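Local coordinates for Es1 family protein (Ehrlichia chaffeensis, PDB 3L3B) that probably acts in isoprenoid biosynthesis through an amidotransferase-like domain of the DJ-1/PfpI family, although its reaction is not established, at residues I41-L46 / C212-R217; N57-A62 / E106-L111; K68-H73 / E81-L86; E146-K151 / A166-I171. All coordinates share one frame; numbering follows the deposited sequence.

Interaction 1: residues I41-L46 / C212-R217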
loop_
_atom_site.group_PDB
_atom_site.type_symbol
_atom_site.label_atom_id
_atom_site.label_comp_id
_atom_site.label_asym_id
_atom_site.label_seq_id
_atom_site.Cartn_x
_atom_site.Cartn_y
_atom_site.Cartn_z
ATOM N N ILE B 41 4.545 3.010 1.598
ATOM C CA ILE B 41 3.299 2.219 1.532
ATOM C C ILE B 41 3.498 0.985 0.663
ATOM O O ILE B 41 3.015 -0.077 1.028
ATOM C CB ILE B 41 2.154 3.073 1.018
ATOM C CG1 ILE B 41 1.772 4.186 2.002
ATOM C CG2 ILE B 41 0.930 2.214 0.624
ATOM C CD1 ILE B 41 0.876 5.278 1.311
ATOM N N ARG B 42 4.220 1.098 -0.456
ATOM C CA ARG B 42 4.408 -0.057 -1.319
ATOM C C ARG B 42 5.283 -1.098 -0.645
ATOM O O ARG B 42 4.944 -2.272 -0.645
ATOM C CB ARG B 42 4.964 0.345 -2.674
ATOM C CG ARG B 42 4.010 1.243 -3.396
ATOM C CD ARG B 42 4.757 2.113 -4.353
ATOM N NE ARG B 42 3.862 3.073 -4.966
ATOM C CZ ARG B 42 3.942 3.463 -6.230
ATOM N NH1 ARG B 42 4.892 2.996 -7.025
ATOM N NH2 ARG B 42 3.084 4.354 -6.670
ATOM N N GLU B 43 6.360 -0.656 -0.026
ATOM C CA GLU B 43 7.216 -1.553 0.752
ATOM C C GLU B 43 6.459 -2.271 1.866
ATOM O O GLU B 43 6.674 -3.502 2.100
ATOM C CB GLU B 43 8.455 -0.848 1.310
ATOM C CG GLU B 43 9.319 -0.204 0.251
ATOM C CD GLU B 43 10.481 0.637 0.827
ATOM O OE1 GLU B 43 10.694 0.684 2.083
ATOM O OE2 GLU B 43 11.166 1.287 0.000
ATOM N N ALA B 44 5.598 -1.553 2.567
ATOM C CA ALA B 44 4.827 -2.194 3.637
ATOM C C ALA B 44 3.858 -3.198 3.061
ATOM O O ALA B 44 3.767 -4.284 3.565
ATOM C CB ALA B 44 4.074 -1.203 4.480
ATOM N N VAL B 45 3.109 -2.836 2.023
ATOM C CA VAL B 45 2.154 -3.763 1.445
ATOM C C VAL B 45 2.881 -5.007 0.933
ATOM O O VAL B 45 2.406 -6.121 1.160
ATOM C CB VAL B 45 1.308 -3.116 0.314
ATOM C CG1 VAL B 45 0.522 -4.182 -0.507
ATOM C CG2 VAL B 45 0.367 -2.087 0.934
ATOM N N LEU B 46 4.040 -4.822 0.280
ATOM C CA LEU B 46 4.751 -5.948 -0.343
ATOM C C LEU B 46 5.382 -6.882 0.713
ATOM O O LEU B 46 5.445 -8.118 0.516
ATOM C CB LEU B 46 5.748 -5.450 -1.394
ATOM C CG LEU B 46 5.203 -4.687 -2.602
ATOM C CD1 LEU B 46 6.352 -4.109 -3.427
ATOM C CD2 LEU B 46 4.285 -5.548 -3.441
ATOM N N CYS B 212 17.078 -5.075 1.956
ATOM C CA CYS B 212 16.974 -4.829 0.545
ATOM C C CYS B 212 16.751 -3.348 0.287
ATOM O O CYS B 212 16.305 -2.596 1.194
ATOM C CB CYS B 212 15.922 -5.731 -0.047
ATOM S SG CYS B 212 14.245 -5.390 0.453
ATOM N N SER B 213 17.099 -2.906 -0.921
ATOM C CA SER B 213 17.231 -1.468 -1.216
ATOM C C SER B 213 15.946 -0.776 -1.677
ATOM O O SER B 213 15.765 0.413 -1.376
ATOM C CB SER B 213 18.332 -1.235 -2.254
ATOM O OG SER B 213 18.030 -1.935 -3.430
ATOM N N ALA B 214 15.074 -1.482 -2.407
ATOM C CA ALA B 214 13.712 -0.974 -2.715
ATOM C C ALA B 214 13.787 0.465 -3.231
ATOM O O ALA B 214 14.568 0.744 -4.145
ATOM C CB ALA B 214 12.794 -1.085 -1.472
ATOM N N TYR B 215 13.069 1.410 -2.615
ATOM C CA TYR B 215 12.981 2.736 -3.216
ATOM C C TYR B 215 14.145 3.685 -2.860
ATOM O O TYR B 215 14.027 4.889 -3.094
ATOM C CB TYR B 215 11.610 3.368 -2.963
ATOM C CG TYR B 215 10.517 2.909 -3.911
ATOM C CD1 TYR B 215 10.499 3.337 -5.225
ATOM C CD2 TYR B 215 9.483 2.067 -3.479
ATOM C CE1 TYR B 215 9.487 2.958 -6.074
ATOM C CE2 TYR B 215 8.504 1.642 -4.347
ATOM C CZ TYR B 215 8.486 2.112 -5.616
ATOM O OH TYR B 215 7.489 1.705 -6.485
ATOM N N MET B 216 15.296 3.169 -2.382
ATOM C CA MET B 216 16.553 3.964 -2.405
ATOM C C MET B 216 16.969 4.378 -3.833
ATOM O O MET B 216 17.790 5.296 -4.006
ATOM C CB MET B 216 17.736 3.202 -1.777
ATOM C CG MET B 216 17.662 3.072 -0.266
ATOM S SD MET B 216 17.527 4.641 0.618
ATOM C CE MET B 216 19.014 5.479 0.107
ATOM N N ARG B 217 16.440 3.662 -4.826
ATOM C CA ARG B 217 16.572 3.998 -6.242
ATOM C C ARG B 217 15.189 4.210 -6.857
ATOM O O ARG B 217 14.164 3.660 -6.383
ATOM C CB ARG B 217 17.273 2.882 -7.026
ATOM C CG ARG B 217 18.733 2.600 -6.610
ATOM C CD ARG B 217 19.311 1.535 -7.521
ATOM N NE ARG B 217 20.658 1.060 -7.165
ATOM C CZ ARG B 217 20.925 0.001 -6.399
ATOM N NH1 ARG B 217 19.956 -0.696 -5.790
ATOM N NH2 ARG B 217 22.196 -0.347 -6.194
#
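Two side chains from the first turn of helix 41-53, R42 and E43, reach across to A214 and Y215 in the loop that follows strand 209-212. Two hydrogen bonds carry the polar part. Y215 N gives a fairly straight one to E43 OE2 (3.2 Å, 163° at the hydrogen), meeting that oxygen nearly along its C-O axis. R42 NH1 donates to Y215 OH at 3.0 Å; this bond is more bent, at 150°, and the hydroxyl sits somewhat off the guanidinium plane. The ring and the guanidinium are strongly turned against each other, with 71° between their planes.

The remaining contacts are van der Waals. A214 CB presses on E43 OE2 at 3.2 Å, while the positive phi of A214 turns the chain so that its methyl and the next amide both face the carboxylate. E43 OE2 also lies in the plane of the Y215 ring, at its edge, 3.6 Å from Y215 CB. On the other arm, R42 CD runs beside the phenol, 3.8 Å from Y215 CE2, and L221 of helix 221-238 closes in on both residues.

E43 OE1 is taken by G115 N, and the E43 side chain touches C158, which sits between strand 154-157 and helix 160-168, where relatives carry the nucleophile-elbow cysteine. R42 NH2 bonds I92 O of the second subunit, and R94 of that subunit makes a cation-pi contact with Y215. Gripped at both oxygens by backbone amides, the E43 carboxylate has its rotation fixed beside C158, while R42 and Y215 tie the same loop to the dimer interface.

Interaction 2: residues N57-A62 / E106-L111; sequences NFKCFA and EEFDML
F61 and F108 reach toward each other from opposite directions and meet at their outer carbons: F61 CE2 is 3.5 Å from F108 CZ. F108 CZ lies in the plane of the F61 ring, at its edge, whereas F61 approaches the F108 ring obliquely; the planes stand 87° apart and the centroids 5.6 Å. K59 crosses the F108 side chain at about a right angle and meets the ring at its edge, with K59 CB near the ring plane, 3.9 Å from F108 CE1, and K59 CD 4.0 Å from F108 CZ. Extended beyond CG, the lysine carries NZ out to 4.2 Å from E107 OE2, an attraction of opposite charges too long for a salt bridge.

In the mixed sheet of this alpha/beta sandwich, strands 56-62, 24-29 and 110-113 run parallel; strand 24-29 lies between the other two, and the aromatic pair reaches over it. K59 pairs through its backbone with S26 and V28 of that strand, and D109 OD2 accepts from N25 N, which fixes both sides relative to the middle strand. I100 and I103 pack on F61. Behind F108, E107 CB rests over one ring face toward the rim, and F108 O accepts a hydrogen bond from K152 NZ.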
loop_
_atom_site.group_PDB
_atom_site.type_symbol
_atom_site.label_atom_id
_atom_site.label_comp_id
_atom_site.label_asym_id
_atom_site.label_seq_id
_atom_site.Cartn_x
_atom_site.Cartn_y
_atom_site.Cartn_z
ATOM N N ASN B 57 1.998 -15.348 9.772
ATOM C CA ASN B 57 0.996 -14.402 10.263
ATOM C C ASN B 57 1.747 -13.165 10.753
ATOM O O ASN B 57 2.944 -13.250 11.132
ATOM C CB ASN B 57 0.173 -15.064 11.389
ATOM C CG ASN B 57 -0.899 -16.081 10.846
ATOM O OD1 ASN B 57 -1.121 -16.200 9.638
ATOM N ND2 ASN B 57 -1.548 -16.804 11.754
ATOM N N PHE B 58 1.106 -12.014 10.774
ATOM C CA PHE B 58 1.818 -10.856 11.271
ATOM C C PHE B 58 0.960 -9.905 12.052
ATOM O O PHE B 58 -0.281 -9.935 11.978
ATOM C CB PHE B 58 2.495 -10.103 10.110
ATOM C CG PHE B 58 1.525 -9.650 9.023
ATOM C CD1 PHE B 58 0.804 -8.500 9.163
ATOM C CD2 PHE B 58 1.364 -10.384 7.871
ATOM C CE1 PHE B 58 -0.102 -8.099 8.175
ATOM C CE2 PHE B 58 0.484 -9.982 6.882
ATOM C CZ PHE B 58 -0.247 -8.841 7.055
ATOM N N LYS B 59 1.651 -9.037 12.789
ATOM C CA LYS B 59 1.025 -7.970 13.575
ATOM C C LYS B 59 1.818 -6.701 13.423
ATOM O O LYS B 59 3.052 -6.669 13.542
ATOM C CB LYS B 59 0.959 -8.329 15.071
ATOM C CG LYS B 59 -0.263 -9.076 15.505
ATOM C CD LYS B 59 -0.183 -9.435 16.992
ATOM C CE LYS B 59 -1.440 -10.072 17.521
ATOM N NZ LYS B 59 -1.397 -10.034 18.998
ATOM N N CYS B 60 1.088 -5.627 13.229
ATOM C CA CYS B 60 1.674 -4.359 12.986
ATOM C C CYS B 60 1.724 -3.595 14.292
ATOM O O CYS B 60 0.743 -3.597 15.052
ATOM C CB CYS B 60 0.881 -3.572 11.968
ATOM S SG CYS B 60 0.982 -4.198 10.210
ATOM N N PHE B 61 2.816 -2.847 14.459
ATOM C CA PHE B 61 3.062 -2.025 15.637
ATOM C C PHE B 61 3.554 -0.676 15.229
ATOM O O PHE B 61 4.223 -0.548 14.239
ATOM C CB PHE B 61 4.166 -2.671 16.491
ATOM C CG PHE B 61 3.781 -3.958 17.051
ATOM C CD1 PHE B 61 3.065 -4.015 18.245
ATOM C CD2 PHE B 61 4.115 -5.140 16.392
ATOM C CE1 PHE B 61 2.711 -5.229 18.778
ATOM C CE2 PHE B 61 3.729 -6.357 16.901
ATOM C CZ PHE B 61 3.018 -6.401 18.106
ATOM N N ALA B 62 3.205 0.337 15.996
ATOM C CA ALA B 62 3.728 1.669 15.800
ATOM C C ALA B 62 3.687 2.450 17.134
ATOM O O ALA B 62 2.870 2.164 18.009
ATOM C CB ALA B 62 2.908 2.419 14.767
ATOM N N GLU B 106 8.532 -12.438 22.549
ATOM C CA GLU B 106 8.388 -13.898 22.636
ATOM C C GLU B 106 7.243 -14.449 21.764
ATOM O O GLU B 106 7.263 -15.612 21.374
ATOM C CB GLU B 106 8.201 -14.337 24.100
ATOM N N GLU B 107 6.261 -13.620 21.411
ATOM C CA GLU B 107 5.150 -14.080 20.550
ATOM C C GLU B 107 5.515 -14.138 19.074
ATOM O O GLU B 107 4.713 -14.623 18.275
ATOM C CB GLU B 107 3.892 -13.218 20.751
ATOM C CG GLU B 107 3.320 -13.298 22.176
ATOM C CD GLU B 107 2.093 -12.394 22.414
ATOM O OE1 GLU B 107 1.708 -12.247 23.593
ATOM O OE2 GLU B 107 1.525 -11.837 21.446
ATOM N N PHE B 108 6.693 -13.628 18.711
ATOM C CA PHE B 108 7.134 -13.562 17.321
ATOM C C PHE B 108 8.438 -14.320 17.083
ATOM O O PHE B 108 9.229 -14.496 17.996
ATOM C CB PHE B 108 7.284 -12.088 16.862
ATOM C CG PHE B 108 6.057 -11.273 17.058
ATOM C CD1 PHE B 108 5.030 -11.339 16.154
ATOM C CD2 PHE B 108 5.908 -10.486 18.191
ATOM C CE1 PHE B 108 3.868 -10.600 16.338
ATOM C CE2 PHE B 108 4.773 -9.776 18.415
ATOM C CZ PHE B 108 3.728 -9.821 17.475
ATOM N N ASP B 109 8.623 -14.738 15.830
ATOM C CA ASP B 109 9.853 -15.341 15.328
ATOM C C ASP B 109 10.822 -14.368 14.638
ATOM O O ASP B 109 12.014 -14.674 14.512
ATOM C CB ASP B 109 9.493 -16.409 14.302
ATOM C CG ASP B 109 8.583 -17.430 14.857
ATOM O OD1 ASP B 109 9.047 -18.258 15.636
ATOM O OD2 ASP B 109 7.399 -17.398 14.535
ATOM N N MET B 110 10.305 -13.222 14.180
ATOM C CA MET B 110 11.052 -12.281 13.361
ATOM C C MET B 110 10.368 -10.897 13.387
ATOM O O MET B 110 9.231 -10.774 13.834
ATOM C CB MET B 110 11.144 -12.790 11.912
ATOM C CG MET B 110 9.760 -13.022 11.176
ATOM S SD MET B 110 9.885 -13.597 9.425
ATOM C CE MET B 110 9.970 -12.034 8.575
ATOM N N LEU B 111 11.069 -9.908 12.838
ATOM C CA LEU B 111 10.662 -8.524 12.759
ATOM C C LEU B 111 10.993 -8.040 11.377
ATOM O O LEU B 111 12.062 -8.344 10.866
ATOM C CB LEU B 111 11.453 -7.703 13.788
ATOM C CG LEU B 111 11.287 -6.193 13.752
ATOM C CD1 LEU B 111 9.811 -5.854 14.107
ATOM C CD2 LEU B 111 12.247 -5.496 14.642
#

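Interaction 3: residues K68-H73 / E81-L86; sequences KQVVDH and EVRNIL
E81 opens the contact by laying its carbonyl against V70: E81 O is 3.3 Å from V70 CG2. Its side chain, with chi1 at 134° well away from a staggered setting, brings CG within 3.8 Å of V70 CG1 before running on extended to the carboxylate. V82 adds backbone alone, its C lying 4.0 Å from V70 CG2. R83 then closes over the valine. R83 N is 3.5 Å from V70 CG2, the arginine's CG comes to 3.6 Å from the same methyl, and its chain crosses V70 at about a right angle, leaving V70 CG1 over one face of the guanidinium. Side-on, R83 NE (2.7 Å) and R83 NH2 (2.9 Å) both grip E81 OE1, which lies in the guanidinium plane; the two nitrogens reach this oxygen from the same face of the carboxylate, above its plane. N84 N-caps helix 85-92, OD1 accepting from V87 N and, weakly, from L86 N.

V70 belongs to the small antiparallel hairpin 70-72/77-79, pairing with V79, so the contact folds the following chain back on its first strand. R83 NH2 also makes a salt bridge to E88 of the second subunit, where R83 and R91 of that subunit bring like charges close. The carboxylates of E81 and of that E88 probably offset this gathering of positive charge, while V70 CG1 covers one guanidinium face.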
loop_
_atom_site.group_PDB
_atom_site.type_symbol
_atom_site.label_atom_id
_atom_site.label_comp_id
_atom_site.label_asym_id
_atom_site.label_seq_id
_atom_site.Cartn_x
_atom_site.Cartn_y
_atom_site.Cartn_z
ATOM N N LYS B 68 7.073 13.610 13.090
ATOM C CA LYS B 68 7.911 14.853 13.110
ATOM C C LYS B 68 7.359 15.892 12.120
ATOM O O LYS B 68 7.331 17.073 12.414
ATOM C CB LYS B 68 9.418 14.554 12.826
ATOM N N GLN B 69 6.921 15.457 10.952
ATOM C CA GLN B 69 6.285 16.351 9.952
ATOM C C GLN B 69 5.049 15.678 9.341
ATOM O O GLN B 69 4.926 14.456 9.362
ATOM C CB GLN B 69 7.221 16.602 8.747
ATOM C CG GLN B 69 8.512 17.334 9.026
ATOM C CD GLN B 69 9.376 17.430 7.771
ATOM O OE1 GLN B 69 9.565 16.447 7.043
ATOM N NE2 GLN B 69 9.929 18.610 7.536
ATOM N N VAL B 70 4.175 16.486 8.749
ATOM C CA VAL B 70 3.208 15.983 7.791
ATOM C C VAL B 70 3.572 16.576 6.445
ATOM O O VAL B 70 3.836 17.758 6.344
ATOM C CB VAL B 70 1.741 16.385 8.199
ATOM C CG1 VAL B 70 0.736 16.040 7.093
ATOM C CG2 VAL B 70 1.407 15.693 9.538
ATOM N N VAL B 71 3.595 15.760 5.407
ATOM C CA VAL B 71 3.925 16.252 4.094
ATOM C C VAL B 71 2.770 16.008 3.085
ATOM O O VAL B 71 2.195 14.894 3.000
ATOM C CB VAL B 71 5.216 15.557 3.601
ATOM C CG1 VAL B 71 5.402 15.728 2.113
ATOM C CG2 VAL B 71 6.463 16.008 4.394
ATOM N N ASP B 72 2.438 17.069 2.351
ATOM C CA ASP B 72 1.594 16.998 1.188
ATOM C C ASP B 72 2.399 16.295 0.078
ATOM O O ASP B 72 3.345 16.848 -0.447
ATOM C CB ASP B 72 1.141 18.439 0.828
ATOM C CG ASP B 72 0.346 18.525 -0.436
ATOM O OD1 ASP B 72 0.490 17.628 -1.323
ATOM O OD2 ASP B 72 -0.422 19.503 -0.555
ATOM N N HIS B 73 2.026 15.077 -0.262
ATOM C CA HIS B 73 2.825 14.280 -1.205
ATOM C C HIS B 73 2.611 14.673 -2.696
ATOM O O HIS B 73 3.303 14.181 -3.587
ATOM C CB HIS B 73 2.518 12.766 -1.049
ATOM C CG HIS B 73 3.111 12.145 0.170
ATOM N ND1 HIS B 73 2.842 12.611 1.444
ATOM C CD2 HIS B 73 4.041 11.174 0.310
ATOM C CE1 HIS B 73 3.509 11.877 2.313
ATOM N NE2 HIS B 73 4.243 10.994 1.654
ATOM N N GLU B 81 0.102 20.899 9.733
ATOM C CA GLU B 81 -0.953 19.990 10.174
ATOM C C GLU B 81 -0.225 18.901 11.006
ATOM O O GLU B 81 0.992 18.710 10.817
ATOM C CB GLU B 81 -1.699 19.394 8.937
ATOM C CG GLU B 81 -1.935 17.927 8.982
ATOM C CD GLU B 81 -2.875 17.366 7.899
ATOM O OE1 GLU B 81 -3.485 16.324 8.211
ATOM O OE2 GLU B 81 -3.005 17.931 6.773
ATOM N N VAL B 82 -0.900 18.273 11.976
ATOM C CA VAL B 82 -0.244 17.257 12.848
ATOM C C VAL B 82 -0.958 15.907 12.700
ATOM O O VAL B 82 -2.187 15.854 12.637
ATOM C CB VAL B 82 -0.140 17.648 14.358
ATOM C CG1 VAL B 82 -0.060 16.383 15.216
ATOM C CG2 VAL B 82 1.154 18.482 14.645
ATOM N N ARG B 83 -0.175 14.841 12.581
ATOM C CA ARG B 83 -0.694 13.461 12.493
ATOM C C ARG B 83 0.032 12.527 13.437
ATOM O O ARG B 83 1.213 12.655 13.664
ATOM C CB ARG B 83 -0.615 12.911 11.062
ATOM C CG ARG B 83 -1.519 13.690 10.116
ATOM C CD ARG B 83 -1.554 13.079 8.707
ATOM N NE ARG B 83 -2.352 13.956 7.838
ATOM C CZ ARG B 83 -2.728 13.686 6.601
ATOM N NH1 ARG B 83 -2.392 12.562 5.991
ATOM N NH2 ARG B 83 -3.439 14.579 5.940
ATOM N N ASN B 84 -0.728 11.611 14.014
ATOM C CA ASN B 84 -0.241 10.599 14.915
ATOM C C ASN B 84 0.193 9.361 14.120
ATOM O O ASN B 84 -0.562 8.824 13.277
ATOM C CB ASN B 84 -1.325 10.320 15.974
ATOM C CG ASN B 84 -0.965 9.213 16.911
ATOM O OD1 ASN B 84 -0.824 8.057 16.487
ATOM N ND2 ASN B 84 -0.795 9.548 18.222
ATOM N N ILE B 85 1.435 8.945 14.368
ATOM C CA ILE B 85 2.057 7.816 13.722
ATOM C C ILE B 85 1.229 6.548 13.798
ATOM O O ILE B 85 1.062 5.858 12.797
ATOM C CB ILE B 85 3.457 7.534 14.297
ATOM C CG1 ILE B 85 4.454 8.668 14.023
ATOM C CG2 ILE B 85 3.988 6.224 13.792
ATOM C CD1 ILE B 85 5.788 8.459 14.857
ATOM N N LEU B 86 0.650 6.285 14.958
ATOM C CA LEU B 86 -0.137 5.058 15.156
ATOM C C LEU B 86 -1.493 5.123 14.433
ATOM O O LEU B 86 -1.884 4.170 13.765
ATOM C CB LEU B 86 -0.325 4.793 16.664
ATOM C CG LEU B 86 -1.158 3.605 17.149
ATOM C CD1 LEU B 86 -0.586 2.317 16.592
ATOM C CD2 LEU B 86 -1.188 3.532 18.699
#

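Interaction 4: residues E146-K151 / A166-I171; sequences EFYNAK and ALLKDI
Helices 138-149 and 160-168 flank strand 154-157 in the chain, an alpha-beta-alpha passage whose strand and second helix form the strand-turn-helix that builds the nucleophile elbow in DJ-1/PfpI relatives. The contact lies toward the C-terminal ends of the two helices, far along from that turn. Helix 138-149 finishes in a Schellman motif: K151, with positive phi, sends its N to Y148 O, and K152 N bonds F147 O.

Y148, in the last turn, supplies the central surface. With CG anti to the backbone N (chi1 180°), its ring swings out toward the end of the other helix. L168 comes across obliquely and places both branches against it: CD2 is 3.7 Å from Y148 CG and 3.8 Å from Y148 CB, while CD1 lies over one ring face, 4.0 Å from Y148 CD1. I171 slides past the tyrosine in the opposite direction. Its CG1 sits between the backbone N and the carbonyl carbon (chi1 65°), and the chain ends with CD1 3.8 Å from both Y148 CD2 and Y148 CE2, approaching obliquely.

Y148 OH is hydrogen-bonded to N207 OD1, which settles the polar end of the ring; a water makes a further, weak bond to that hydroxyl. One turn back, R145 NE donates to L167 O, and the R145 side chain packs on L168 and I171, while L167 lies on F140 and V144, so the helices also meet through residues earlier in helix 138-149. At the outer margin N149 crosses I171 obliquely, and its ND2 stops 3.9 Å from I171 CD1.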
loop_
_atom_site.group_PDB
_atom_site.type_symbol
_atom_site.label_atom_id
_atom_site.label_comp_id
_atom_site.label_asym_id
_atom_site.label_seq_id
_atom_site.Cartn_x
_atom_site.Cartn_y
_atom_site.Cartn_z
ATOM N N GLU B 146 15.473 -6.062 21.471
ATOM C CA GLU B 146 14.898 -7.273 22.058
ATOM C C GLU B 146 14.861 -8.402 21.048
ATOM O O GLU B 146 15.176 -9.540 21.374
ATOM C CB GLU B 146 13.511 -7.050 22.666
ATOM C CG GLU B 146 13.542 -6.461 24.055
ATOM C CD GLU B 146 12.180 -6.471 24.708
ATOM O OE1 GLU B 146 11.805 -7.512 25.275
ATOM O OE2 GLU B 146 11.474 -5.444 24.632
ATOM N N PHE B 147 14.498 -8.084 19.815
ATOM C CA PHE B 147 14.531 -9.080 18.732
ATOM C C PHE B 147 15.985 -9.512 18.517
ATOM O O PHE B 147 16.270 -10.705 18.443
ATOM C CB PHE B 147 13.959 -8.535 17.430
ATOM C CG PHE B 147 12.452 -8.702 17.309
ATOM C CD1 PHE B 147 11.909 -9.915 16.871
ATOM C CD2 PHE B 147 11.611 -7.704 17.703
ATOM C CE1 PHE B 147 10.528 -10.100 16.782
ATOM C CE2 PHE B 147 10.236 -7.883 17.627
ATOM C CZ PHE B 147 9.705 -9.092 17.152
ATOM N N TYR B 148 16.895 -8.558 18.446
ATOM C CA TYR B 148 18.314 -8.901 18.202
ATOM C C TYR B 148 18.885 -9.732 19.324
ATOM O O TYR B 148 19.543 -10.766 19.089
ATOM C CB TYR B 148 19.171 -7.655 17.995
ATOM C CG TYR B 148 20.605 -8.003 17.754
ATOM C CD1 TYR B 148 21.011 -8.512 16.537
ATOM C CD2 TYR B 148 21.550 -7.867 18.766
ATOM C CE1 TYR B 148 22.334 -8.867 16.330
ATOM C CE2 TYR B 148 22.894 -8.217 18.566
ATOM C CZ TYR B 148 23.262 -8.707 17.339
ATOM O OH TYR B 148 24.561 -9.096 17.128
ATOM N N ASN B 149 18.629 -9.331 20.563
ATOM C CA ASN B 149 19.183 -10.120 21.686
ATOM C C ASN B 149 18.533 -11.512 21.840
ATOM O O ASN B 149 19.152 -12.401 22.354
ATOM C CB ASN B 149 19.120 -9.324 22.991
ATOM C CG ASN B 149 20.088 -8.152 22.996
ATOM O OD1 ASN B 149 19.757 -7.072 23.486
ATOM N ND2 ASN B 149 21.278 -8.347 22.410
ATOM N N ALA B 150 17.291 -11.686 21.380
ATOM C CA ALA B 150 16.654 -13.001 21.315
ATOM C C ALA B 150 17.012 -13.808 20.042
ATOM O O ALA B 150 16.411 -14.845 19.821
ATOM C CB ALA B 150 15.113 -12.859 21.429
ATOM N N LYS B 151 17.959 -13.355 19.213
ATOM C CA LYS B 151 18.452 -14.136 18.045
ATOM C C LYS B 151 17.367 -14.400 16.999
ATOM O O LYS B 151 17.323 -15.456 16.359
ATOM C CB LYS B 151 19.176 -15.457 18.488
ATOM N N ALA B 166 22.701 1.653 13.087
ATOM C CA ALA B 166 22.970 2.669 14.105
ATOM C C ALA B 166 22.513 2.209 15.501
ATOM O O ALA B 166 23.243 2.289 16.481
ATOM C CB ALA B 166 22.267 4.008 13.712
ATOM N N LEU B 167 21.307 1.691 15.590
ATOM C CA LEU B 167 20.806 1.289 16.865
ATOM C C LEU B 167 21.554 0.055 17.430
ATOM O O LEU B 167 21.547 -0.126 18.642
ATOM C CB LEU B 167 19.286 1.087 16.829
ATOM C CG LEU B 167 18.663 -0.165 16.208
ATOM C CD1 LEU B 167 18.592 -1.332 17.219
ATOM C CD2 LEU B 167 17.212 0.089 15.634
ATOM N N LEU B 168 22.155 -0.771 16.572
ATOM C CA LEU B 168 22.963 -1.935 17.032
ATOM C C LEU B 168 24.489 -1.665 17.232
ATOM O O LEU B 168 25.222 -2.516 17.748
ATOM C CB LEU B 168 22.750 -3.104 16.099
ATOM C CG LEU B 168 21.358 -3.727 16.107
ATOM C CD1 LEU B 168 21.220 -4.779 14.988
ATOM C CD2 LEU B 168 20.973 -4.287 17.515
ATOM N N LYS B 169 24.957 -0.491 16.841
ATOM C CA LYS B 169 26.393 -0.251 16.657
ATOM C C LYS B 169 27.259 -0.422 17.899
ATOM O O LYS B 169 28.440 -0.710 17.774
ATOM C CB LYS B 169 26.634 1.148 16.087
ATOM C CG LYS B 169 26.598 2.242 17.123
ATOM C CD LYS B 169 26.393 3.609 16.462
ATOM C CE LYS B 169 27.688 4.425 16.380
ATOM N NZ LYS B 169 27.290 5.887 16.219
ATOM N N ASP B 170 26.681 -0.220 19.077
ATOM C CA ASP B 170 27.440 -0.399 20.314
ATOM C C ASP B 170 27.624 -1.851 20.699
ATOM O O ASP B 170 28.492 -2.148 21.459
ATOM C CB ASP B 170 26.783 0.338 21.473
ATOM C CG ASP B 170 26.701 1.841 21.224
ATOM O OD1 ASP B 170 27.711 2.447 20.733
ATOM O OD2 ASP B 170 25.628 2.398 21.523
ATOM N N ILE B 171 26.805 -2.744 20.167
ATOM C CA ILE B 171 26.901 -4.153 20.498
ATOM C C ILE B 171 27.188 -5.058 19.291
ATOM O O ILE B 171 27.497 -6.219 19.473
ATOM C CB ILE B 171 25.619 -4.647 21.252
ATOM C CG1 ILE B 171 24.386 -4.562 20.358
ATOM C CG2 ILE B 171 25.441 -3.863 22.609
ATOM C CD1 ILE B 171 23.108 -5.208 20.955
HETATM O O HOH W 1 27.055 -8.688 19.329
#

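Interaction 1 adjoins the probable active centre, since E43 touches C158; its centre is about 19 Å from that of interaction 2 and about 23 Å from that of interaction 4, which sits on the opposite side of the chain's centre. Interactions 2 and 4 share a wall: F147 packs on F108, M110 and L111, with F147 CE1 3.3 Å from M110 O. Interaction 2 also reaches interaction 3, where A62 O lies 3.7 Å from L86 CD1, although their centres are about 25 Å apart. Interactions 1 and 3 do not touch each other, but both meet the second subunit, interaction 1 partly through I41, R42, V45 and L46 of the helix that carries E43.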